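Local coordinates for citrate lyase subunit beta-like protein (PDB 6CHU) that acts as a magnesium-dependent bifunctional lyase of the HpcH/HpaI aldolase family in itaconate dissimilation and leucine catabolism, at the interface of chains A and B. Coordinates in Å, arbitrary orientation; residue numbers count along the deposited sequence, not the author numbering. Chains: chain A/B, Citrate lyase subunit beta-like protein.

Contact 1: the interface of chains A and B. Residues chain A 258-259; chain B 191, 193, 217.
A:Met259 makes the polar link to B:Leu191. Its backbone N donates to the carbonyl O of B:Leu191 at 2.8 Å, with 160° at the hydrogen. The same leucine meets chain A with its side chain: CD1 lies 3.6 Å from the carbonyl O of A:Met259, a van der Waals contact. Apolar packing is carried by the side chain of A:Met259 over B:Ile217 and B:Ile193. CG of A:Met259 is anti to the backbone N (chi1 174°), and the chain then bends at chi2 and chi3. The bends turn the terminal methyl CE back toward B:Ile193. CB of A:Met259 meets the tip CD1 of B:Ile217 at 3.4 Å, but A:Met259 is poorly ordered and this closeness is less certain. The two side chains run antiparallel alongside one another. Farther out, the methyl CE of A:Met259 meets CD1 of B:Ile193 tip to tip at 4.0 Å. A:Gln258, also poorly ordered, adds a looser contact: its side chain lies roughly perpendicular to B:Leu191, with the amide NE2 4.0 Å from the carbonyl carbon C. The site ties the segment just before helix 262-272 of chain A to loops of chain B, and so appears to hold the C-terminal region across the neighbour in the homotrimer.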
loop_
_atom_site.group_PDB
_atom_site.type_symbol
_atom_site.label_atom_id
_atom_site.label_comp_id
_atom_site.label_asym_id
_atom_site.label_seq_id
_atom_site.Cartn_x
_atom_site.Cartn_y
_atom_site.Cartn_z
ATOM N N GLN A 258 29.108 7.214 2.769
ATOM C CA GLN A 258 27.735 7.411 3.230
ATOM C C GLN A 258 27.557 8.699 4.027
ATOM O O GLN A 258 28.492 9.192 4.658
ATOM C CB GLN A 258 27.274 6.233 4.094
ATOM C CG GLN A 258 26.916 4.975 3.327
ATOM C CD GLN A 258 25.821 4.173 4.010
ATOM O OE1 GLN A 258 26.067 3.080 4.518
ATOM N NE2 GLN A 258 24.602 4.714 4.023
ATOM N N MET A 259 26.336 9.226 3.996
ATOM C CA MET A 259 25.945 10.371 4.808
ATOM C C MET A 259 25.176 9.875 6.024
ATOM O O MET A 259 24.240 9.080 5.889
ATOM C CB MET A 259 25.087 11.345 4.001
ATOM C CG MET A 259 24.495 12.511 4.796
ATOM S SD MET A 259 25.682 13.816 5.200
ATOM C CE MET A 259 26.261 14.299 3.575
ATOM N N LEU B 191 21.421 7.832 0.782
ATOM C CA LEU B 191 22.423 8.269 1.752
ATOM C C LEU B 191 23.811 7.720 1.459
ATOM O O LEU B 191 24.805 8.330 1.878
ATOM C CB LEU B 191 22.009 7.876 3.171
ATOM C CG LEU B 191 20.838 8.669 3.765
ATOM C CD1 LEU B 191 20.736 8.350 5.236
ATOM C CD2 LEU B 191 21.013 10.169 3.578
ATOM N N ILE B 193 26.539 7.781 -0.537
ATOM C CA ILE B 193 26.944 8.713 -1.591
ATOM C C ILE B 193 27.789 8.014 -2.651
ATOM O O ILE B 193 27.602 8.222 -3.855
ATOM C CB ILE B 193 27.701 9.907 -0.980
ATOM C CG1 ILE B 193 26.764 10.730 -0.104
ATOM C CG2 ILE B 193 28.341 10.751 -2.075
ATOM C CD1 ILE B 193 27.467 11.857 0.634
ATOM N N ILE B 217 21.897 14.453 -1.606
ATOM C CA ILE B 217 22.602 15.037 -0.469
ATOM C C ILE B 217 24.058 15.328 -0.777
ATOM O O ILE B 217 24.773 15.855 0.090
ATOM C CB ILE B 217 22.471 14.148 0.782
ATOM C CG1 ILE B 217 22.599 12.686 0.392
ATOM C CG2 ILE B 217 21.101 14.347 1.451
ATOM C CD1 ILE B 217 23.810 12.072 0.894
#

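Contact 2: the interface of chains A and B. Residues chain A 129, 176-177, 179-180; chain B 122-123, 125-126.
The end of helix 165-180 of chain A meets the short helix 122-126 of chain B, and helix 128-133 of chain A adds A:Ala129 at the margin. The polar tie is between B:Arg123 and the backbone carbonyl of A:Ala180. B:Arg123 sends its side chain out with CG anti to the backbone N (chi1 178°), then bends at chi2 and chi3 and turns its side edge to that carbonyl. NE donates to O of A:Ala180 at 2.9 Å, and NH2 donates to the same atom at 3.0 Å. The oxygen lies in the guanidinium plane, and both nitrogens reach it from one face of the carbonyl plane. Two donors on one acceptor should fix the rotation of the guanidinium. Its positive charge would also suit the carbonyl end of the helix. The small A:Ala180 and B:Ala122 appear to let the helices come close. CB of A:Ala180 rests 3.7 Å from CA of B:Arg123. CB of B:Ala122 points at the backbone of chain A, 3.4 Å from O of A:Leu176, and also touches CB of A:Ser179. B:Val126 spreads its two methyls: CG2 meets CB of A:Ala180 at 3.8 Å, while CG1 meets CB of A:Ala129 at 3.9 Å. CD2 of A:Leu176 packs along B:Ala122. In the TIM-barrel fold, helix 122-126 of chain B comes just after B:Glu120, a magnesium ligand that follows strand 114-119.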
loop_
_atom_site.group_PDB
_atom_site.type_symbol
_atom_site.label_atom_id
_atom_site.label_comp_id
_atom_site.label_asym_id
_atom_site.label_seq_id
_atom_site.Cartn_x
_atom_site.Cartn_y
_atom_site.Cartn_z
ATOM N N ALA A 129 -6.654 2.076 9.616
ATOM C CA ALA A 129 -6.425 3.306 10.372
ATOM C C ALA A 129 -7.553 3.566 11.366
ATOM O O ALA A 129 -7.311 3.986 12.506
ATOM C CB ALA A 129 -6.275 4.497 9.421
ATOM N N LEU A 176 2.092 0.587 9.747
ATOM C CA LEU A 176 1.925 2.034 9.680
ATOM C C LEU A 176 0.722 2.498 10.499
ATOM O O LEU A 176 0.799 3.511 11.211
ATOM C CB LEU A 176 1.795 2.461 8.218
ATOM C CG LEU A 176 3.068 2.291 7.380
ATOM C CD1 LEU A 176 2.704 2.358 5.891
ATOM C CD2 LEU A 176 4.094 3.360 7.728
ATOM N N ALA A 177 -0.400 1.789 10.400
ATOM C CA ALA A 177 -1.582 2.185 11.164
ATOM C C ALA A 177 -1.322 2.092 12.663
ATOM O O ALA A 177 -1.684 3.000 13.421
ATOM C CB ALA A 177 -2.779 1.321 10.768
ATOM N N SER A 179 1.620 2.279 14.244
ATOM C CA SER A 179 2.582 3.276 14.686
ATOM C C SER A 179 2.015 4.688 14.608
ATOM O O SER A 179 2.383 5.543 15.421
ATOM C CB SER A 179 3.863 3.154 13.860
ATOM O OG SER A 179 4.867 4.009 14.369
ATOM N N ALA A 180 1.104 4.946 13.664
ATOM C CA ALA A 180 0.504 6.273 13.543
ATOM C C ALA A 180 -0.306 6.640 14.778
ATOM O O ALA A 180 -0.503 7.828 15.059
ATOM C CB ALA A 180 -0.407 6.335 12.317
ATOM N N ALA B 122 4.909 7.373 10.218
ATOM C CA ALA B 122 3.717 6.569 9.962
ATOM C C ALA B 122 2.469 7.434 9.863
ATOM O O ALA B 122 1.620 7.204 8.997
ATOM C CB ALA B 122 3.548 5.516 11.054
ATOM N N ARG B 123 2.321 8.420 10.755
ATOM C CA ARG B 123 1.141 9.280 10.690
ATOM C C ARG B 123 1.086 10.022 9.363
ATOM O O ARG B 123 0.006 10.195 8.781
ATOM C CB ARG B 123 1.132 10.276 11.856
ATOM C CG ARG B 123 -0.056 11.239 11.814
ATOM C CD ARG B 123 -1.346 10.482 12.054
ATOM N NE ARG B 123 -1.438 10.053 13.445
ATOM C CZ ARG B 123 -2.093 10.715 14.392
ATOM N NH1 ARG B 123 -2.739 11.839 14.101
ATOM N NH2 ARG B 123 -2.107 10.245 15.632
ATOM N N ALA B 125 2.287 8.973 6.504
ATOM C CA ALA B 125 1.919 8.022 5.458
ATOM C C ALA B 125 0.422 7.746 5.479
ATOM O O ALA B 125 -0.224 7.698 4.424
ATOM C CB ALA B 125 2.708 6.722 5.626
ATOM N N VAL B 126 -0.141 7.565 6.677
ATOM C CA VAL B 126 -1.576 7.313 6.824
ATOM C C VAL B 126 -2.395 8.495 6.328
ATOM O O VAL B 126 -3.511 8.319 5.811
ATOM C CB VAL B 126 -1.899 6.988 8.300
ATOM C CG1 VAL B 126 -3.399 6.991 8.552
ATOM C CG2 VAL B 126 -1.295 5.666 8.699
#

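Contact 3: the interface of chains A and B. Residues chain A 207-210, 267; chain B 148, 153-155, 164.
The carbonyl O of A:Ala208 is gripped by two successive backbone amides of chain B. B:Ser154 N donates at 2.7 Å from above the carbonyl plane. B:Ser155 N donates to the same O at a longer 3.3 Å, and reaches it from the opposite face. CB of A:Ala208 sits over the centre of the B:Arg164 guanidinium, 3.6 Å from CZ. The arginine chain is extended from CG to NE, and the turn at its last torsion (chi4 -78°) presents the face of the guanidinium to that methyl. B:Ser155 appears to steady it: NE of B:Arg164 donates to OG of B:Ser155 at 3.0 Å in a bent bond, tilted 25° from the guanidinium plane. The stem of the arginine also packs on A:Val209, whose CG1 lies 3.6 Å from CD of B:Arg164. CD1 of B:Ile148 reaches the backbone of A:Val209, and its CG2 lies 3.6 Å from NE2 in the poorly ordered ring of A:His267. These two side chains lie crosswise. CB of A:His267 lies 3.3 Å from O of B:Ser154. The site docks the end of helix 196-209 onto the loop after helix 144-151, close in sequence to the magnesium ligand B:Asp146, and so may tie the subunit joint to a segment near the metal site.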
loop_
_atom_site.group_PDB
_atom_site.type_symbol
_atom_site.label_atom_id
_atom_site.label_comp_id
_atom_site.label_asym_id
_atom_site.label_seq_id
_atom_site.Cartn_x
_atom_site.Cartn_y
_atom_site.Cartn_z
ATOM N N ALA A 207 11.823 -6.778 12.894
ATOM C CA ALA A 207 12.493 -5.932 13.877
ATOM C C ALA A 207 13.171 -4.741 13.210
ATOM O O ALA A 207 13.220 -3.640 13.778
ATOM C CB ALA A 207 13.515 -6.757 14.666
ATOM N N ALA A 208 13.703 -4.941 12.007
ATOM C CA ALA A 208 14.432 -3.870 11.336
ATOM C C ALA A 208 13.527 -2.694 10.977
ATOM O O ALA A 208 14.005 -1.556 10.923
ATOM C CB ALA A 208 15.110 -4.412 10.079
ATOM N N VAL A 209 12.244 -2.944 10.695
ATOM C CA VAL A 209 11.318 -1.871 10.311
ATOM C C VAL A 209 10.465 -1.387 11.473
ATOM O O VAL A 209 9.649 -0.469 11.292
ATOM C CB VAL A 209 10.410 -2.290 9.134
ATOM C CG1 VAL A 209 11.269 -2.665 7.917
ATOM C CG2 VAL A 209 9.452 -3.433 9.529
ATOM N N GLY A 210 10.610 -1.976 12.652
ATOM C CA GLY A 210 9.961 -1.465 13.839
ATOM C C GLY A 210 8.736 -2.207 14.330
ATOM O O GLY A 210 7.984 -1.648 15.140
ATOM N N HIS A 267 18.805 5.000 14.434
ATOM C CA HIS A 267 18.938 3.588 14.087
ATOM C C HIS A 267 20.021 2.923 14.921
ATOM O O HIS A 267 19.829 1.814 15.433
ATOM C CB HIS A 267 19.257 3.430 12.599
ATOM C CG HIS A 267 18.204 3.987 11.688
ATOM N ND1 HIS A 267 18.426 4.210 10.345
ATOM C CD2 HIS A 267 16.925 4.361 11.926
ATOM C CE1 HIS A 267 17.327 4.700 9.796
ATOM N NE2 HIS A 267 16.403 4.801 10.733
ATOM N N ILE B 148 11.848 4.917 9.246
ATOM C CA ILE B 148 12.254 3.754 10.027
ATOM C C ILE B 148 12.580 4.151 11.457
ATOM O O ILE B 148 12.281 3.413 12.404
ATOM C CB ILE B 148 13.451 3.057 9.352
ATOM C CG1 ILE B 148 13.023 2.472 8.006
ATOM C CG2 ILE B 148 14.092 2.012 10.301
ATOM C CD1 ILE B 148 12.046 1.341 8.106
ATOM N N GLY B 153 12.458 1.125 14.149
ATOM C CA GLY B 153 13.303 0.139 13.515
ATOM C C GLY B 153 14.752 0.584 13.461
ATOM O O GLY B 153 15.158 1.576 14.072
ATOM N N SER B 154 15.541 -0.161 12.683
ATOM C CA SER B 154 16.990 0.014 12.678
ATOM C C SER B 154 17.621 0.109 11.292
ATOM O O SER B 154 18.808 0.442 11.207
ATOM C CB SER B 154 17.666 -1.132 13.441
ATOM O OG SER B 154 17.299 -2.383 12.890
ATOM N N SER B 155 16.891 -0.186 10.216
ATOM C CA SER B 155 17.439 0.019 8.881
ATOM C C SER B 155 16.310 0.083 7.865
ATOM O O SER B 155 15.298 -0.611 8.001
ATOM C CB SER B 155 18.440 -1.077 8.492
ATOM O OG SER B 155 17.826 -2.337 8.405
ATOM N N ARG B 164 13.439 -1.879 2.252
ATOM C CA ARG B 164 12.540 -2.809 2.920
ATOM C C ARG B 164 11.093 -2.465 2.553
ATOM O O ARG B 164 10.802 -1.392 2.025
ATOM C CB ARG B 164 12.761 -2.780 4.432
ATOM C CG ARG B 164 14.157 -3.298 4.836
ATOM C CD ARG B 164 14.416 -3.194 6.331
ATOM N NE ARG B 164 15.796 -3.600 6.647
ATOM C CZ ARG B 164 16.216 -4.857 6.722
ATOM N NH1 ARG B 164 15.380 -5.875 6.519
ATOM N NH2 ARG B 164 17.492 -5.111 6.999
#

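The three contacts belong to one interface between two subunits of the homotrimer, whose sides are not related by an exact two-fold axis. Between the centres of their C-alpha atoms, contacts 2 and 3 are about 15 Å apart, contacts 1 and 3 about 18 Å, and contacts 1 and 2 about 27 Å. No residue is shared. The chain A segment of contact 1 runs into helix 262-272, which reaches contact 3. In chain B, contacts 2 and 3 use segments that follow the magnesium ligands B:Glu120 and B:Asp146. This suggests that assembly could help order the metal-site region, though the structure alone does not show it.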